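Local coordinates for protein glycogen accumulation regulator GarA (Mycobacterium tuberculosis, PDB 6I2P) that probably regulates central metabolism by binding metabolic enzymes through its forkhead-associated (FHA) domain, a beta-sandwich module known for recognising phosphorylated proteins, at residues A28-E33 against Q139-R144; F71-Q75 against D87-D91. One frame throughout, in Å; residues are numbered along the deposited sequence.

Contact 1. Residues A28-E33 against Q139-R144; sequences ADFLSE and QIGKFR. With SO4 (sulfate ion), chain L.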
# COMPACT_ATOMS: atom_id res chain seq x y z
N ALA C 28 8.14 -2.92 -18.96
CA ALA C 28 8.22 -4.29 -18.44
C ALA C 28 8.95 -4.42 -17.08
O ALA C 28 8.68 -5.36 -16.34
CB ALA C 28 8.86 -5.20 -19.47
N ASP C 29 9.83 -3.45 -16.77
CA ASP C 29 10.63 -3.38 -15.54
C ASP C 29 9.79 -3.14 -14.27
O ASP C 29 10.25 -3.39 -13.16
CB ASP C 29 11.70 -2.28 -15.69
CG ASP C 29 12.77 -2.28 -14.62
OD1 ASP C 29 13.64 -3.17 -14.65
OD2 ASP C 29 12.73 -1.37 -13.76
N PHE C 30 8.55 -2.66 -14.44
CA PHE C 30 7.66 -2.36 -13.32
C PHE C 30 6.63 -3.45 -13.09
O PHE C 30 6.52 -4.36 -13.90
CB PHE C 30 6.99 -0.99 -13.52
CG PHE C 30 8.00 0.10 -13.75
CD1 PHE C 30 8.75 0.61 -12.70
CD2 PHE C 30 8.25 0.58 -15.03
CE1 PHE C 30 9.71 1.60 -12.92
CE2 PHE C 30 9.21 1.57 -15.25
CZ PHE C 30 9.94 2.07 -14.19
N LEU C 31 5.91 -3.38 -11.96
CA LEU C 31 4.84 -4.34 -11.67
C LEU C 31 3.63 -4.01 -12.56
O LEU C 31 3.42 -2.84 -12.90
CB LEU C 31 4.44 -4.33 -10.18
CG LEU C 31 5.47 -4.90 -9.18
CD1 LEU C 31 5.11 -4.53 -7.77
CD2 LEU C 31 5.59 -6.42 -9.29
N SER C 32 2.88 -5.05 -12.95
CA SER C 32 1.72 -5.01 -13.84
C SER C 32 0.66 -3.95 -13.51
O SER C 32 0.08 -3.39 -14.44
CB SER C 32 1.06 -6.38 -13.91
OG SER C 32 2.00 -7.42 -14.15
N GLU C 33 0.40 -3.70 -12.21
CA GLU C 33 -0.59 -2.73 -11.71
C GLU C 33 -0.36 -1.32 -12.25
O GLU C 33 -1.33 -0.58 -12.42
CB GLU C 33 -0.62 -2.69 -10.17
CG GLU C 33 -1.22 -3.92 -9.52
CD GLU C 33 -0.36 -5.17 -9.42
OE1 GLU C 33 0.82 -5.13 -9.83
OE2 GLU C 33 -0.87 -6.19 -8.92
N GLN C 139 3.10 -13.04 -12.81
CA GLN C 139 3.08 -12.20 -11.62
C GLN C 139 1.99 -12.64 -10.67
O GLN C 139 0.80 -12.61 -11.01
CB GLN C 139 2.97 -10.70 -11.96
CG GLN C 139 3.40 -9.81 -10.80
CD GLN C 139 2.93 -8.38 -10.94
OE1 GLN C 139 3.37 -7.63 -11.81
NE2 GLN C 139 2.05 -7.97 -10.05
N ILE C 140 2.41 -13.10 -9.49
CA ILE C 140 1.56 -13.53 -8.38
C ILE C 140 2.03 -12.68 -7.20
O ILE C 140 3.15 -12.84 -6.72
CB ILE C 140 1.63 -15.07 -8.13
CG1 ILE C 140 0.99 -15.85 -9.31
CG2 ILE C 140 0.96 -15.44 -6.80
CD1 ILE C 140 1.33 -17.35 -9.40
N GLY C 141 1.19 -11.72 -6.82
CA GLY C 141 1.50 -10.75 -5.78
C GLY C 141 2.60 -9.82 -6.25
O GLY C 141 2.46 -9.18 -7.30
N LYS C 142 3.71 -9.80 -5.52
CA LYS C 142 4.90 -9.02 -5.86
C LYS C 142 5.96 -9.96 -6.46
O LYS C 142 7.08 -9.52 -6.73
CB LYS C 142 5.47 -8.28 -4.62
CG LYS C 142 4.60 -7.14 -4.10
CD LYS C 142 5.29 -6.45 -2.93
CE LYS C 142 4.52 -6.58 -1.63
NZ LYS C 142 5.30 -6.06 -0.48
N PHE C 143 5.61 -11.25 -6.67
CA PHE C 143 6.53 -12.23 -7.27
C PHE C 143 6.49 -12.15 -8.78
O PHE C 143 5.42 -12.16 -9.38
CB PHE C 143 6.20 -13.67 -6.83
CG PHE C 143 6.59 -14.02 -5.42
CD1 PHE C 143 5.70 -13.85 -4.37
CD2 PHE C 143 7.85 -14.55 -5.14
CE1 PHE C 143 6.05 -14.19 -3.06
CE2 PHE C 143 8.21 -14.88 -3.83
CZ PHE C 143 7.31 -14.71 -2.80
N ARG C 144 7.67 -12.07 -9.40
CA ARG C 144 7.85 -12.04 -10.84
C ARG C 144 8.57 -13.32 -11.20
O ARG C 144 9.78 -13.45 -11.00
CB ARG C 144 8.61 -10.77 -11.29
CG ARG C 144 7.72 -9.52 -11.29
CD ARG C 144 8.52 -8.24 -11.51
NE ARG C 144 9.23 -8.25 -12.79
CZ ARG C 144 9.25 -7.23 -13.65
NH1 ARG C 144 8.60 -6.11 -13.37
NH2 ARG C 144 9.93 -7.33 -14.78
S SO4 L . 6.09 -8.56 2.17
O1 SO4 L . 6.67 -7.32 1.62
O2 SO4 L . 5.72 -8.34 3.57
O3 SO4 L . 4.90 -8.93 1.40
O4 SO4 L . 7.07 -9.65 2.08
O HOH W 1 -0.20 -8.23 -7.33
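Turned opposite its own backbone N (chi1 -161°) and extended beyond CG, the Gln139 side chain carries its amide to Leu31, Ser32 and Glu33. The backbone N of Ser32 donates to Gln139 OE1 at 2.9 Å, nearly straight and on an in-plane lone pair. Ser32 OG donates to the same Gln139 OE1 from above the carbonyl plane, at 2.7 Å. At the other end, Gln139 NE2 meets the syn lone pair of Glu33 OE1 at 3.1 Å, within the amide plane. Gripped at both ends, the amide is fixed in rotation, a task that suits a group able to donate and accept. The Leu31 side chain crosses that of Gln139 at about a right angle, with its CD2 3.7 Å from Gln139 CD. Residues 139-144 form the tip of a hairpin in the FHA sandwich: a type II' turn joins strands 137-140 and 143-149, and Gly141 readily adopts the positive phi. A water links Gly141 O to Glu33 OE2. Arg144, long and bent at chi3 (60°), reaches the loop's backbone: its NH2 donates to Ala28 O at 2.8 Å. Nearby, Asp29 forms salt bridges to Arg63 and to a basic side chain of another protein's chain.

Contact 2. Residues F71-Q75 against D87-D91; sequences FLLDQ and DIFLD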
# COMPACT_ATOMS: atom_id res chain seq x y z
N PHE C 71 10.85 -23.48 -8.69
CA PHE C 71 9.85 -24.51 -8.43
C PHE C 71 9.68 -25.33 -9.69
O PHE C 71 9.46 -24.78 -10.77
CB PHE C 71 8.52 -23.86 -8.01
CG PHE C 71 8.65 -22.81 -6.93
CD1 PHE C 71 8.68 -23.17 -5.59
CD2 PHE C 71 8.78 -21.46 -7.25
CE1 PHE C 71 8.82 -22.20 -4.59
CE2 PHE C 71 8.93 -20.50 -6.26
CZ PHE C 71 8.95 -20.87 -4.93
N LEU C 72 9.81 -26.66 -9.54
CA LEU C 72 9.66 -27.58 -10.66
C LEU C 72 8.20 -28.01 -10.79
O LEU C 72 7.59 -28.44 -9.81
CB LEU C 72 10.58 -28.80 -10.50
CG LEU C 72 10.69 -29.73 -11.71
CD1 LEU C 72 11.75 -29.23 -12.70
CD2 LEU C 72 11.02 -31.15 -11.26
N LEU C 73 7.65 -27.87 -12.01
CA LEU C 73 6.29 -28.29 -12.35
C LEU C 73 6.42 -29.65 -13.03
O LEU C 73 7.00 -29.74 -14.12
CB LEU C 73 5.62 -27.26 -13.28
CG LEU C 73 5.55 -25.81 -12.81
CD1 LEU C 73 5.14 -24.89 -13.94
CD2 LEU C 73 4.58 -25.65 -11.66
N ASP C 74 5.94 -30.72 -12.37
CA ASP C 74 6.02 -32.09 -12.88
C ASP C 74 4.73 -32.90 -12.63
O ASP C 74 4.66 -34.09 -12.97
CB ASP C 74 7.26 -32.81 -12.31
CG ASP C 74 7.34 -32.91 -10.79
OD1 ASP C 74 6.42 -32.41 -10.10
OD2 ASP C 74 8.34 -33.48 -10.29
N GLN C 75 3.71 -32.24 -12.04
CA GLN C 75 2.39 -32.81 -11.73
C GLN C 75 1.35 -32.21 -12.69
O GLN C 75 1.64 -31.21 -13.36
CB GLN C 75 1.99 -32.47 -10.28
CG GLN C 75 2.84 -33.13 -9.20
CD GLN C 75 2.79 -32.39 -7.88
OE1 GLN C 75 1.88 -31.59 -7.59
NE2 GLN C 75 3.78 -32.65 -7.03
N ASP C 87 1.81 -26.06 -3.07
CA ASP C 87 2.93 -26.74 -3.74
C ASP C 87 4.05 -25.73 -4.02
O ASP C 87 5.23 -26.07 -3.91
CB ASP C 87 2.47 -27.42 -5.04
CG ASP C 87 1.40 -28.48 -4.87
OD1 ASP C 87 1.61 -29.41 -4.06
OD2 ASP C 87 0.37 -28.39 -5.56
N ILE C 88 3.67 -24.50 -4.38
CA ILE C 88 4.57 -23.37 -4.61
C ILE C 88 4.18 -22.33 -3.57
O ILE C 88 3.26 -21.54 -3.77
CB ILE C 88 4.51 -22.85 -6.08
CG1 ILE C 88 4.99 -23.94 -7.06
CG2 ILE C 88 5.31 -21.54 -6.26
CD1 ILE C 88 4.39 -23.84 -8.41
N PHE C 89 4.86 -22.38 -2.42
CA PHE C 89 4.59 -21.47 -1.31
C PHE C 89 5.17 -20.09 -1.60
O PHE C 89 6.38 -19.95 -1.79
CB PHE C 89 5.11 -22.06 0.02
CG PHE C 89 4.99 -21.16 1.22
CD1 PHE C 89 3.74 -20.85 1.75
CD2 PHE C 89 6.12 -20.64 1.84
CE1 PHE C 89 3.62 -20.02 2.86
CE2 PHE C 89 6.00 -19.82 2.96
CZ PHE C 89 4.75 -19.51 3.46
N LEU C 90 4.29 -19.09 -1.70
CA LEU C 90 4.70 -17.72 -1.99
C LEU C 90 4.27 -16.79 -0.85
O LEU C 90 3.13 -16.35 -0.78
CB LEU C 90 4.17 -17.26 -3.36
CG LEU C 90 4.58 -18.10 -4.58
CD1 LEU C 90 3.62 -17.89 -5.75
CD2 LEU C 90 6.04 -17.84 -5.00
N ASP C 91 5.20 -16.57 0.09
CA ASP C 91 4.99 -15.75 1.26
C ASP C 91 5.17 -14.27 0.95
O ASP C 91 6.30 -13.77 0.89
CB ASP C 91 5.88 -16.20 2.43
CG ASP C 91 5.48 -15.66 3.79
OD1 ASP C 91 4.31 -15.23 3.95
OD2 ASP C 91 6.33 -15.68 4.71
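The CG2 methyl of Ile88 is the bump and the flat ring of Phe71 the surface that receives it. CG2 sits 3.5 Å from the centroid of the Phe71 ring, only 8° off the ring normal, a CH-pi contact almost exactly over the middle of one face. The beta branch explains the fit: with chi1 of Ile88 at -63°, CG2 lies opposite the backbone N and rides over the ring, while CG1 takes the other branch and tucks against Phe71 CB at 3.7 Å. From there the Ile88 chain runs on to CD1, which packs against Leu73, 3.7 Å from Leu73 CD2, the two side chains crossing at about a right angle. Leu90 adds a lighter touch, its CD2 standing 4.1 Å from Phe71 CE2. A broad ring and branched aliphatic chains suit this place because their surfaces fit closely; no hydrogen bond joins the two segments. At the outer margin Asp87 OD2 accepts a hydrogen bond from Ser79 N. Strand 70-73 is an outermost strand of one sheet of the FHA sandwich and 88-89 an outermost strand of the other, so the contact packs one sheet edge on the other. Around it, Leu73 and Ile88 both rest on Leu59 of strand 57-61 and on Thr78 of strand 77-81, and Leu73 also reaches Phe147 of strand 143-149.

In the fold
The two contacts lie on opposite sides of the chain's centre, about 18 Å apart between their own centres, and contact 2 is nested within the loop that contact 1 closes. Each is partly buried, but contact 2 stands nearer the middle and joins the edge strands of the two sheets through apolar packing. Contact 1 lays a non-strand N-terminal segment on a hairpin, using amide, carboxylate, guanidinium and backbone groups, beside another protein's chain, which does not touch contact 2. Both involve the six-stranded sheet, through strands 137-140 and 143-149 in one and 70-73 in the other. They meet through apolar packing, Phe143 CE1 lying 3.6 Å from Leu90 CB.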